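Local atomic coordinates of putative glucoamylase (Bacteroides fragilis NCTC 9343, PDB entry 3EU8), a protein that is a putative glucoamylase, a predicted exported hydrolase that probably releases glucose from alpha-glucan chains, although its function is not established. Residues A[33-37]-A[87-91]; A[363-367]-A[382-386]. One frame throughout, in Å; residues are numbered along the deposited sequence.

Interactions 1 and 2 are separate contacts with centres about 25 Å apart; their nearest atoms stay about 10 Å from each other and do not touch. In chain order interaction 1 is complete before interaction 2 begins. Both lie well out from the middle of the molecule, their centres about 19 Å and about 22 Å from that of the chain. Helix 18-34 passes near both: its C-terminal part supplies Phe33 and Trp34 to interaction 1, and Phe367, at the end of 363-367, packs on Thr24, Val25 and Arg28. Direct hydrogen bonds and a cation-pi stack carry interaction 1, whereas interaction 2 relies on CH-pi packing and bridging waters.

Interaction 1: A[33-37]-A[87-91]; sequences FWDAA and EGLRR. With EDO (1,2-ethanediol), chain B.
A chi1 of -173° turns the Trp34 indole away from its own backbone N and toward helix 85-101, and Arg91, bent at chi2 and chi3 (60° and 72°), folds along one face of the indole. The guanidinium lies flat on that face, Arg91 CZ 4.4 Å from the centroid of the Trp34 six-membered ring, a cation-pi stack. Within its own plane the same group holds two successive carbonyls: Arg91 NH2 donates to Trp34 O at 2.8 Å, on a lone pair, and Arg91 NH1 to Phe33 O at 3.0 Å. Two bonds plus the stack fix the rotation of the guanidinium. NH1 also reaches O1 of a bound ethanediol, at 2.7 Å, and lies 3.4 Å from Ala37 CB.

At the edge of the same six-membered ring, Trp34 CH2 meets Glu87 O (3.5 Å). The Glu87 carboxylate stands steeply to the ring, and a water accepts from Trp34 NE1 and donates to Glu87 OE1. Phe30 packs nearly parallel to the indole, and Ile74 of helix 64-79 touches Arg91. The result is a cation-pi and hydrogen-bond joint between helix 85-101 and the last part of helix 18-34, in a helix-rich chain consistent with the six-hairpin clan of its family.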
loop_
_atom_site.group_PDB
_atom_site.type_symbol
_atom_site.label_atom_id
_atom_site.label_comp_id
_atom_site.label_asym_id
_atom_site.label_seq_id
_atom_site.Cartn_x
_atom_site.Cartn_y
_atom_site.Cartn_z
ATOM N N PHE A 33 12.413 6.601 0.256
ATOM C CA PHE A 33 11.510 7.721 0.552
ATOM C C PHE A 33 12.235 8.904 1.147
ATOM O O PHE A 33 11.745 9.992 1.035
ATOM C CB PHE A 33 10.362 7.261 1.463
ATOM C CG PHE A 33 9.509 6.180 0.836
ATOM C CD1 PHE A 33 8.578 6.510 -0.140
ATOM C CD2 PHE A 33 9.707 4.836 1.147
ATOM C CE1 PHE A 33 7.833 5.540 -0.772
ATOM C CE2 PHE A 33 8.937 3.829 0.533
ATOM C CZ PHE A 33 7.988 4.191 -0.430
ATOM N N TRP A 34 13.390 8.678 1.786
ATOM C CA TRP A 34 14.125 9.737 2.450
ATOM C C TRP A 34 15.115 10.445 1.499
ATOM O O TRP A 34 15.042 11.658 1.312
ATOM C CB TRP A 34 14.814 9.245 3.761
ATOM C CG TRP A 34 15.411 10.406 4.495
ATOM C CD1 TRP A 34 16.700 10.880 4.373
ATOM C CD2 TRP A 34 14.732 11.332 5.362
ATOM N NE1 TRP A 34 16.858 12.016 5.114
ATOM C CE2 TRP A 34 15.685 12.322 5.743
ATOM C CE3 TRP A 34 13.437 11.420 5.859
ATOM C CZ2 TRP A 34 15.377 13.379 6.622
ATOM C CZ3 TRP A 34 13.118 12.479 6.740
ATOM C CH2 TRP A 34 14.079 13.441 7.102
ATOM N N ASP A 35 16.010 9.685 0.876
ATOM C CA ASP A 35 17.026 10.251 0.031
ATOM C C ASP A 35 16.473 10.490 -1.383
ATOM O O ASP A 35 16.901 11.429 -2.040
ATOM C CB ASP A 35 18.253 9.321 -0.053
ATOM C CG ASP A 35 19.065 9.209 1.267
ATOM O OD1 ASP A 35 18.888 9.998 2.234
ATOM O OD2 ASP A 35 19.926 8.302 1.299
ATOM N N ALA A 36 15.581 9.619 -1.864
ATOM C CA ALA A 36 15.083 9.682 -3.250
ATOM C C ALA A 36 13.653 10.285 -3.389
ATOM O O ALA A 36 13.005 10.131 -4.417
ATOM C CB ALA A 36 15.202 8.269 -3.918
ATOM N N ALA A 37 13.190 10.998 -2.364
ATOM C CA ALA A 37 12.005 11.866 -2.433
ATOM C C ALA A 37 12.165 12.919 -3.527
ATOM O O ALA A 37 13.241 13.462 -3.719
ATOM C CB ALA A 37 11.783 12.581 -1.087
ATOM N N GLU A 87 14.778 16.465 12.046
ATOM C CA GLU A 87 14.835 16.184 10.627
ATOM C C GLU A 87 13.499 15.578 10.152
ATOM O O GLU A 87 12.939 16.007 9.164
ATOM C CB GLU A 87 15.999 15.227 10.316
ATOM C CG GLU A 87 17.327 15.919 10.079
ATOM C CD GLU A 87 17.377 16.632 8.718
ATOM O OE1 GLU A 87 17.673 15.972 7.678
ATOM O OE2 GLU A 87 17.117 17.861 8.696
ATOM N N GLY A 88 13.005 14.587 10.892
ATOM C CA GLY A 88 11.713 13.936 10.614
ATOM C C GLY A 88 10.595 14.964 10.549
ATOM O O GLY A 88 9.806 14.960 9.604
ATOM N N LEU A 89 10.526 15.867 11.534
ATOM C CA LEU A 89 9.454 16.885 11.531
ATOM C C LEU A 89 9.551 17.852 10.343
ATOM O O LEU A 89 8.518 18.202 9.730
ATOM C CB LEU A 89 9.372 17.639 12.867
ATOM C CG LEU A 89 8.390 18.814 12.990
ATOM C CD1 LEU A 89 6.957 18.347 12.978
ATOM C CD2 LEU A 89 8.734 19.650 14.243
ATOM N N ARG A 90 10.764 18.242 9.986
ATOM C CA ARG A 90 10.962 19.139 8.844
ATOM C C ARG A 90 10.488 18.514 7.554
ATOM O O ARG A 90 9.949 19.213 6.714
ATOM C CB ARG A 90 12.424 19.533 8.695
ATOM C CG ARG A 90 12.924 20.495 9.770
ATOM C CD ARG A 90 14.369 20.995 9.501
ATOM N NE ARG A 90 14.413 21.855 8.305
ATOM C CZ ARG A 90 14.874 21.499 7.099
ATOM N NH1 ARG A 90 15.397 20.292 6.872
ATOM N NH2 ARG A 90 14.825 22.377 6.103
ATOM N N ARG A 91 10.686 17.207 7.397
ATOM C CA ARG A 91 10.142 16.485 6.232
ATOM C C ARG A 91 8.613 16.450 6.207
ATOM O O ARG A 91 7.984 16.658 5.164
ATOM C CB ARG A 91 10.702 15.057 6.143
ATOM C CG ARG A 91 10.062 14.246 5.007
ATOM C CD ARG A 91 10.308 14.929 3.629
ATOM N NE ARG A 91 11.702 14.741 3.291
ATOM C CZ ARG A 91 12.180 13.654 2.687
ATOM N NH1 ARG A 91 11.387 12.658 2.259
ATOM N NH2 ARG A 91 13.467 13.573 2.510
HETATM C C1 EDO B . 8.315 10.881 0.992
HETATM O O1 EDO B . 8.845 12.064 1.609
HETATM C C2 EDO B . 6.870 10.755 1.460
HETATM O O2 EDO B . 6.267 9.554 0.983
HETATM O O HOH W 1 19.190 14.013 6.069
#

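Interaction 2: A[363-367]-A[382-386]; sequences GDKVF and WYPKR. With EDO (1,2-ethanediol), chain V; EDO (1,2-ethanediol), chain C.
Lys365 and Tyr383 make the main apolar contact: the lysine methylenes run lengthwise over one face of the phenol ring. Lys365 CD is 3.8 Å from the centroid of the Tyr383 ring and 12° off its normal, a clear CH-pi contact. CG sits near CD1 of the ring and CE near CZ and OH. CG of Lys365 is set between the backbone N and the carbonyl carbon (chi1 65°); beyond it the chain runs extended until it bends at chi4, and NZ bonds to Met362 O. Val366 adds its CG2 methyl, 3.9 Å from Tyr383 CD1.

Waters bridge the two loops. One molecule donates to Lys365 O at 2.8 Å and to Tyr383 O at 2.7 Å, joining the two backbones where they come nearest. Another donates to Asp364 O and accepts from Lys385 NZ, which itself lies 3.4 Å from Asp364 O. Lys385 extends its chain across, and the turn at chi4 sets NZ near that carbonyl. O1 of an ethanediol, probably from the crystallisation liquor, accepts from Tyr383 N at 3.1 Å.

Within 363-367, Gly363 O takes the N-H groups of Val366 and Phe367, with Val366 N 3.0 Å and Phe367 N 2.9 Å away, holding the turn compact.

Overall this is a surface contact between two loops. Segment 363-367 links helix 349-361 to strand 367-368; the other segment leads into strand 386-388 and helix 389-404. Backbone bonds from Val366 to Tyr373 and from Arg386 to Asp374 tie both to the chain between them, while Phe367 packs on helix 18-34.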
loop_
_atom_site.group_PDB
_atom_site.type_symbol
_atom_site.label_atom_id
_atom_site.label_comp_id
_atom_site.label_asym_id
_atom_site.label_seq_id
_atom_site.Cartn_x
_atom_site.Cartn_y
_atom_site.Cartn_z
ATOM N N GLY A 363 22.153 -10.943 -4.836
ATOM C CA GLY A 363 23.077 -9.809 -4.971
ATOM C C GLY A 363 22.522 -8.563 -5.634
ATOM O O GLY A 363 21.305 -8.357 -5.719
ATOM N N ASP A 364 23.457 -7.732 -6.087
ATOM C CA ASP A 364 23.228 -6.455 -6.759
ATOM C C ASP A 364 22.147 -6.448 -7.844
ATOM O O ASP A 364 21.579 -5.414 -8.150
ATOM C CB ASP A 364 24.522 -6.044 -7.527
ATOM C CG ASP A 364 25.598 -5.487 -6.638
ATOM O OD1 ASP A 364 25.334 -5.265 -5.434
ATOM O OD2 ASP A 364 26.702 -5.252 -7.172
ATOM N N LYS A 365 21.962 -7.566 -8.518
ATOM C CA LYS A 365 21.049 -7.597 -9.640
ATOM C C LYS A 365 19.628 -7.418 -9.167
ATOM O O LYS A 365 18.797 -6.973 -9.935
ATOM C CB LYS A 365 21.222 -8.861 -10.525
ATOM C CG LYS A 365 20.908 -10.198 -9.920
ATOM C CD LYS A 365 21.140 -11.332 -10.931
ATOM C CE LYS A 365 20.924 -12.765 -10.380
ATOM N NZ LYS A 365 21.932 -13.204 -9.368
ATOM N N VAL A 366 19.391 -7.731 -7.889
ATOM C CA VAL A 366 18.070 -7.663 -7.245
ATOM C C VAL A 366 17.969 -6.707 -6.051
ATOM O O VAL A 366 16.913 -6.123 -5.823
ATOM C CB VAL A 366 17.666 -9.126 -6.868
ATOM C CG1 VAL A 366 16.499 -9.209 -5.907
ATOM C CG2 VAL A 366 17.342 -9.841 -8.158
ATOM N N PHE A 367 19.062 -6.558 -5.289
ATOM C CA PHE A 367 19.097 -5.750 -4.096
ATOM C C PHE A 367 19.964 -4.536 -4.328
ATOM O O PHE A 367 21.188 -4.614 -4.305
ATOM C CB PHE A 367 19.582 -6.584 -2.901
ATOM C CG PHE A 367 19.386 -5.917 -1.573
ATOM C CD1 PHE A 367 18.109 -5.714 -1.074
ATOM C CD2 PHE A 367 20.490 -5.497 -0.811
ATOM C CE1 PHE A 367 17.922 -5.089 0.154
ATOM C CE2 PHE A 367 20.321 -4.876 0.405
ATOM C CZ PHE A 367 19.029 -4.669 0.895
ATOM N N TRP A 382 15.877 -10.869 -16.950
ATOM C CA TRP A 382 15.347 -9.504 -16.884
ATOM C C TRP A 382 15.449 -8.984 -15.463
ATOM O O TRP A 382 14.745 -9.455 -14.584
ATOM C CB TRP A 382 13.884 -9.486 -17.372
ATOM C CG TRP A 382 13.230 -8.137 -17.398
ATOM C CD1 TRP A 382 13.481 -7.131 -18.278
ATOM C CD2 TRP A 382 12.206 -7.650 -16.515
ATOM N NE1 TRP A 382 12.724 -6.039 -17.977
ATOM C CE2 TRP A 382 11.920 -6.330 -16.904
ATOM C CE3 TRP A 382 11.527 -8.193 -15.421
ATOM C CZ2 TRP A 382 10.959 -5.546 -16.255
ATOM C CZ3 TRP A 382 10.583 -7.421 -14.778
ATOM C CH2 TRP A 382 10.316 -6.105 -15.193
ATOM N N TYR A 383 16.348 -8.027 -15.241
ATOM C CA TYR A 383 16.670 -7.542 -13.885
ATOM C C TYR A 383 16.758 -6.008 -13.901
ATOM O O TYR A 383 17.841 -5.451 -13.878
ATOM C CB TYR A 383 17.977 -8.177 -13.380
ATOM C CG TYR A 383 17.982 -9.717 -13.197
ATOM C CD1 TYR A 383 17.514 -10.310 -12.020
ATOM C CD2 TYR A 383 18.490 -10.556 -14.177
ATOM C CE1 TYR A 383 17.518 -11.689 -11.846
ATOM C CE2 TYR A 383 18.520 -11.960 -13.999
ATOM C CZ TYR A 383 18.024 -12.509 -12.831
ATOM O OH TYR A 383 18.050 -13.878 -12.648
ATOM N N PRO A 384 15.612 -5.323 -14.017
ATOM C CA PRO A 384 15.622 -3.867 -14.033
ATOM C C PRO A 384 16.083 -3.275 -12.705
ATOM O O PRO A 384 15.727 -3.781 -11.628
ATOM C CB PRO A 384 14.145 -3.501 -14.293
ATOM C CG PRO A 384 13.392 -4.642 -13.728
ATOM C CD PRO A 384 14.245 -5.839 -14.125
ATOM N N LYS A 385 16.903 -2.238 -12.796
ATOM C CA LYS A 385 17.372 -1.534 -11.637
ATOM C C LYS A 385 16.410 -0.340 -11.435
ATOM O O LYS A 385 16.763 0.803 -11.655
ATOM C CB LYS A 385 18.827 -1.116 -11.831
ATOM C CG LYS A 385 19.786 -2.293 -11.948
ATOM C CD LYS A 385 21.276 -1.823 -11.903
ATOM C CE LYS A 385 22.279 -3.008 -12.191
ATOM N NZ LYS A 385 22.609 -3.812 -10.982
ATOM N N ARG A 386 15.162 -0.664 -11.092
ATOM C CA ARG A 386 14.075 0.298 -11.077
ATOM C C ARG A 386 13.170 0.033 -9.864
ATOM O O ARG A 386 12.984 -1.119 -9.417
ATOM C CB ARG A 386 13.239 0.232 -12.384
ATOM C CG ARG A 386 14.046 0.421 -13.605
ATOM C CD ARG A 386 13.276 0.336 -14.891
ATOM N NE ARG A 386 13.997 1.008 -15.976
ATOM C CZ ARG A 386 13.505 1.197 -17.206
ATOM N NH1 ARG A 386 12.300 0.774 -17.533
ATOM N NH2 ARG A 386 14.211 1.822 -18.112
HETATM C C1 EDO V . 17.647 -6.725 -18.398
HETATM O O1 EDO V . 18.405 -6.865 -17.189
HETATM C C2 EDO V . 16.593 -5.629 -18.278
HETATM O O2 EDO V . 17.180 -4.380 -17.899
HETATM C C1 EDO C . 23.382 -3.541 -1.878
HETATM O O1 EDO C . 24.708 -4.023 -1.595
HETATM C C2 EDO C . 23.424 -2.166 -2.539
HETATM O O2 EDO C . 23.471 -2.274 -3.967
HETATM O O HOH W 2 22.184 -2.727 -8.110
HETATM O O HOH W 3 15.902 -6.636 -10.743
HETATM O O HOH W 4 19.855 -5.657 -12.150
#